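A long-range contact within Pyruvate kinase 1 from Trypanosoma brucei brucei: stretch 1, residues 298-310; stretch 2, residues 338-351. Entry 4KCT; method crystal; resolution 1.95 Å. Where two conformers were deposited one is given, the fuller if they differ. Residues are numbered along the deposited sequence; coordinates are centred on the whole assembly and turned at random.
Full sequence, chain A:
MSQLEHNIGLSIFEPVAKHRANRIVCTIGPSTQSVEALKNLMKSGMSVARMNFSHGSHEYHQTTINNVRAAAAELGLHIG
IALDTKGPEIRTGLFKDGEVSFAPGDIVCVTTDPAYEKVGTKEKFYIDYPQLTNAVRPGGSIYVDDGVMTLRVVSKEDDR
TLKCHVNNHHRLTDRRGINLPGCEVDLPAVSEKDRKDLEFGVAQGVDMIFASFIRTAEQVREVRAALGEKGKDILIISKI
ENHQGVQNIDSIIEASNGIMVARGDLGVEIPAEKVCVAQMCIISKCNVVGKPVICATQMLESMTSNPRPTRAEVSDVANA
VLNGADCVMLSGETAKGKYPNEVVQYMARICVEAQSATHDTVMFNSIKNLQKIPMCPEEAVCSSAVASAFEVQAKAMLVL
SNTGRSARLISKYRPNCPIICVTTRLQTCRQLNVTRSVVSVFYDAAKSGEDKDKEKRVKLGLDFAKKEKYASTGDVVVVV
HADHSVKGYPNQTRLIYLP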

# COMPACT_ATOMS: atom_id res chain seq x y z
N GLN A 298 20.49 -30.61 5.65
CA GLN A 298 19.95 -30.81 6.99
C GLN A 298 18.51 -30.38 7.20
O GLN A 298 18.06 -30.28 8.35
N MET A 299 17.73 -30.40 6.13
CA MET A 299 16.35 -29.98 6.26
C MET A 299 15.54 -30.93 7.13
O MET A 299 14.71 -30.49 7.90
N LEU A 300 15.77 -32.24 6.98
CA LEU A 300 15.05 -33.24 7.77
C LEU A 300 16.05 -34.25 8.34
O LEU A 300 15.76 -35.44 8.44
N GLU A 301 17.17 -33.73 8.82
CA GLU A 301 18.35 -34.52 9.14
C GLU A 301 18.05 -35.71 10.09
O GLU A 301 18.54 -36.81 9.91
N SER A 302 17.30 -35.44 11.14
CA SER A 302 17.11 -36.45 12.18
C SER A 302 16.37 -37.67 11.61
O SER A 302 16.42 -38.77 12.19
N MET A 303 15.69 -37.50 10.47
CA MET A 303 15.04 -38.65 9.81
C MET A 303 16.02 -39.59 9.10
O MET A 303 15.62 -40.62 8.56
N THR A 304 17.31 -39.26 9.14
CA THR A 304 18.32 -40.22 8.76
C THR A 304 18.19 -41.49 9.64
O THR A 304 18.32 -42.62 9.14
N SER A 305 17.76 -41.29 10.89
CA SER A 305 17.76 -42.35 11.91
C SER A 305 16.39 -42.59 12.50
O SER A 305 16.20 -43.55 13.24
N ASN A 306 15.54 -41.56 12.45
CA ASN A 306 14.26 -41.58 13.16
C ASN A 306 13.11 -41.49 12.21
O ASN A 306 13.23 -40.90 11.13
N PRO A 307 11.99 -42.13 12.55
CA PRO A 307 10.90 -42.28 11.63
C PRO A 307 10.04 -41.00 11.51
O PRO A 307 9.13 -40.94 10.69
N ARG A 308 10.31 -40.01 12.36
CA ARG A 308 9.60 -38.71 12.30
C ARG A 308 10.62 -37.60 12.45
O ARG A 308 11.67 -37.81 13.06
N PRO A 309 10.31 -36.41 11.95
CA PRO A 309 11.27 -35.30 12.02
C PRO A 309 11.09 -34.53 13.34
O PRO A 309 10.10 -34.74 14.05
N THR A 310 12.05 -33.68 13.69
CA THR A 310 11.89 -32.83 14.88
C THR A 310 11.01 -31.64 14.50
O THR A 310 10.75 -31.39 13.32
N LYS A 338 17.69 -44.53 7.03
CA LYS A 338 16.90 -45.72 7.29
C LYS A 338 15.47 -45.58 6.75
O LYS A 338 14.76 -46.56 6.62
N TYR A 339 15.02 -44.34 6.51
CA TYR A 339 13.63 -44.10 6.17
C TYR A 339 13.50 -43.21 4.92
O TYR A 339 12.81 -42.18 4.97
N PRO A 340 14.10 -43.63 3.79
CA PRO A 340 14.17 -42.75 2.62
C PRO A 340 12.79 -42.42 2.02
O PRO A 340 12.54 -41.26 1.70
N ASN A 341 11.87 -43.38 1.99
CA ASN A 341 10.51 -43.08 1.49
C ASN A 341 9.72 -42.19 2.44
O ASN A 341 9.06 -41.25 2.00
N GLU A 342 9.81 -42.46 3.74
CA GLU A 342 9.02 -41.71 4.72
C GLU A 342 9.51 -40.24 4.77
O GLU A 342 8.71 -39.34 5.02
N VAL A 343 10.82 -40.03 4.67
CA VAL A 343 11.35 -38.66 4.72
C VAL A 343 10.87 -37.83 3.51
O VAL A 343 10.39 -36.71 3.67
N VAL A 344 10.83 -38.46 2.33
CA VAL A 344 10.32 -37.77 1.14
C VAL A 344 8.82 -37.50 1.27
O VAL A 344 8.35 -36.41 0.94
N GLN A 345 8.08 -38.47 1.79
CA GLN A 345 6.65 -38.28 2.02
C GLN A 345 6.35 -37.15 3.02
O GLN A 345 5.46 -36.35 2.78
N TYR A 346 7.11 -37.08 4.13
CA TYR A 346 6.97 -35.94 5.06
C TYR A 346 7.28 -34.64 4.36
O TYR A 346 6.58 -33.65 4.54
N MET A 347 8.40 -34.62 3.62
CA MET A 347 8.82 -33.39 2.95
C MET A 347 7.73 -32.88 2.00
O MET A 347 7.37 -31.71 2.02
N ALA A 348 7.13 -33.80 1.25
CA ALA A 348 5.97 -33.47 0.39
C ALA A 348 4.76 -32.92 1.17
O ALA A 348 4.15 -31.94 0.73
N ARG A 349 4.41 -33.53 2.30
CA ARG A 349 3.25 -33.08 3.07
C ARG A 349 3.50 -31.70 3.68
O ARG A 349 2.59 -30.85 3.74
N ILE A 350 4.74 -31.46 4.13
CA ILE A 350 5.10 -30.14 4.66
C ILE A 350 5.04 -29.07 3.55
O ILE A 350 4.52 -27.96 3.78
N CYS A 351 5.63 -29.37 2.39
CA CYS A 351 5.55 -28.45 1.24
C CYS A 351 4.11 -28.07 0.96
O CYS A 351 3.79 -26.90 0.78

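Tyr339, Tyr346 and Leu300 cover the most surface in this contact, which buries 674 Å² in all; Met303 comes close behind. All four direct their CA-to-CB bonds toward the other stretch.

Tyr339, at the N-cap position of the helix, has chi1 m. Pro307 lies over one face of its ring, with CB of Pro307 4.1 Å from the Tyr339 ring centroid, a CH-pi contact. The carbonyl oxygens of Met303 and Ser305 sit at the ring edge.

Tyr346 lies two helical turns further on, its chi1 between wells at -99°. CD of Pro309 stands 3.7 Å from the Tyr346 ring centroid, almost on the ring normal. Met303 (m, t, p) approaches the same ring obliquely: its CE is 3.7 Å from CD2 of Tyr346. CB of Met303 also meets CG2 of Val343 (chi1 p) at 3.9 Å.

Leu300 (m, t) extends the apolar packing along the helix. Its CD1 touches CG2 of Val343 at 3.6 Å and CB of Met347 at 3.8 Å. Its CD2 is 4.2 Å from CD1 of Ile350.

Polar links gather near the helix start. Lys338 N donates to Thr304 O at 2.9 Å. One water donates to Met303 O (2.7 Å from the water O) and accepts from Tyr339 N (2.8 Å from the water O), bridging the two backbones.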

# COMPACT_ATOMS: atom_id res chain seq x y z
CB GLN A 298 20.86 -30.18 8.06
CG GLN A 298 22.25 -30.85 8.14
CD GLN A 298 23.09 -30.28 9.28
OE1 GLN A 298 22.98 -29.10 9.60
NE2 GLN A 298 23.76 -31.16 10.03
CB MET A 299 15.69 -29.80 4.88
CG MET A 299 16.50 -28.84 4.00
SD MET A 299 15.43 -27.98 2.82
CE MET A 299 14.61 -26.78 3.86
CB LEU A 300 13.99 -33.97 6.89
CG LEU A 300 12.76 -33.12 6.49
CD1 LEU A 300 11.91 -33.90 5.47
CD2 LEU A 300 11.91 -32.78 7.72
CB GLU A 301 19.41 -33.61 9.75
CG GLU A 301 20.76 -34.26 9.99
CD GLU A 301 21.41 -34.74 8.71
OE1 GLU A 301 22.34 -35.57 8.80
OE2 GLU A 301 21.03 -34.26 7.63
CB SER A 302 16.33 -35.89 13.35
OG SER A 302 14.96 -35.69 12.99
CB MET A 303 13.91 -38.23 8.85
CG MET A 303 12.70 -37.63 9.55
SD MET A 303 11.19 -37.64 8.53
CE MET A 303 10.82 -39.39 8.49
CB THR A 304 19.74 -39.62 8.85
OG1 THR A 304 19.78 -38.41 8.07
CG2 THR A 304 20.82 -40.62 8.27
CB SER A 305 18.69 -41.98 13.07
OG SER A 305 20.03 -42.21 12.72
CB ASN A 306 14.17 -40.45 14.20
CG ASN A 306 15.35 -40.45 15.17
OD1 ASN A 306 15.52 -41.37 15.95
ND2 ASN A 306 16.18 -39.42 15.10
CB PRO A 307 10.06 -43.44 12.25
CG PRO A 307 10.39 -43.39 13.69
CD PRO A 307 11.84 -42.96 13.77
CB ARG A 308 8.57 -38.61 13.45
CG ARG A 308 7.43 -39.62 13.36
CD ARG A 308 6.47 -39.48 14.56
NE ARG A 308 6.61 -38.17 15.21
CZ ARG A 308 5.61 -37.31 15.40
NH1 ARG A 308 4.38 -37.60 14.99
NH2 ARG A 308 5.85 -36.14 15.98
CB PRO A 309 10.85 -34.41 10.84
CG PRO A 309 9.36 -34.61 10.78
CD PRO A 309 9.17 -36.09 11.06
CB THR A 310 13.24 -32.28 15.38
OG1 THR A 310 13.75 -31.35 14.41
CG2 THR A 310 14.27 -33.44 15.59
CB LYS A 338 16.86 -45.95 8.80
CG LYS A 338 16.46 -47.33 9.26
CD LYS A 338 16.77 -47.46 10.75
CE LYS A 338 15.89 -48.51 11.41
NZ LYS A 338 16.09 -48.49 12.89
CB TYR A 339 12.87 -43.44 7.35
CG TYR A 339 12.91 -44.24 8.63
CD1 TYR A 339 12.06 -45.33 8.82
CD2 TYR A 339 13.78 -43.90 9.67
CE1 TYR A 339 12.10 -46.08 9.99
CE2 TYR A 339 13.81 -44.63 10.84
CZ TYR A 339 12.98 -45.72 10.99
OH TYR A 339 13.00 -46.44 12.15
CB PRO A 340 15.03 -43.55 1.61
CG PRO A 340 15.02 -44.96 2.12
CD PRO A 340 14.93 -44.83 3.63
CB ASN A 341 9.72 -44.36 1.20
CG ASN A 341 10.39 -45.22 0.15
OD1 ASN A 341 10.96 -44.69 -0.80
ND2 ASN A 341 10.47 -46.53 0.40
CB GLU A 342 9.13 -42.33 6.12
CG GLU A 342 8.42 -43.68 6.26
CD GLU A 342 9.27 -44.85 5.78
OE1 GLU A 342 10.42 -44.65 5.35
OE2 GLU A 342 8.75 -45.98 5.74
CB VAL A 343 12.90 -38.59 4.91
CG1 VAL A 343 13.64 -39.12 3.70
CG2 VAL A 343 13.34 -37.16 5.19
CB VAL A 344 10.62 -38.55 -0.14
CG1 VAL A 344 9.85 -37.95 -1.32
CG2 VAL A 344 12.15 -38.56 -0.41
CB GLN A 345 5.99 -39.61 2.47
CG GLN A 345 5.93 -40.65 1.34
CD GLN A 345 5.71 -42.07 1.87
OE1 GLN A 345 5.31 -42.24 3.01
NE2 GLN A 345 6.08 -43.07 1.08
CB TYR A 346 7.90 -36.08 6.28
CG TYR A 346 7.23 -36.62 7.50
CD1 TYR A 346 6.35 -35.84 8.23
CD2 TYR A 346 7.46 -37.93 7.91
CE1 TYR A 346 5.71 -36.35 9.35
CE2 TYR A 346 6.81 -38.45 9.02
CZ TYR A 346 5.98 -37.64 9.76
OH TYR A 346 5.34 -38.15 10.85
CB MET A 347 10.11 -33.62 2.15
CG MET A 347 10.66 -32.29 1.62
SD MET A 347 12.40 -32.44 1.09
CE MET A 347 13.24 -31.53 2.42
CB ALA A 348 5.56 -34.68 -0.45
CB ARG A 349 2.90 -34.09 4.20
CG ARG A 349 2.27 -35.37 3.68
CD ARG A 349 1.55 -36.18 4.78
NE ARG A 349 2.43 -36.55 5.88
CZ ARG A 349 3.21 -37.64 5.91
NH1 ARG A 349 3.94 -37.90 6.99
NH2 ARG A 349 3.30 -38.45 4.87
CB ILE A 350 6.50 -30.14 5.33
CG1 ILE A 350 6.58 -31.13 6.51
CG2 ILE A 350 6.89 -28.74 5.81
CD1 ILE A 350 8.05 -31.53 6.81
CB CYS A 351 6.12 -29.11 -0.01
SG CYS A 351 7.91 -29.14 0.03
O HOH W 1 16.03 -41.79 6.15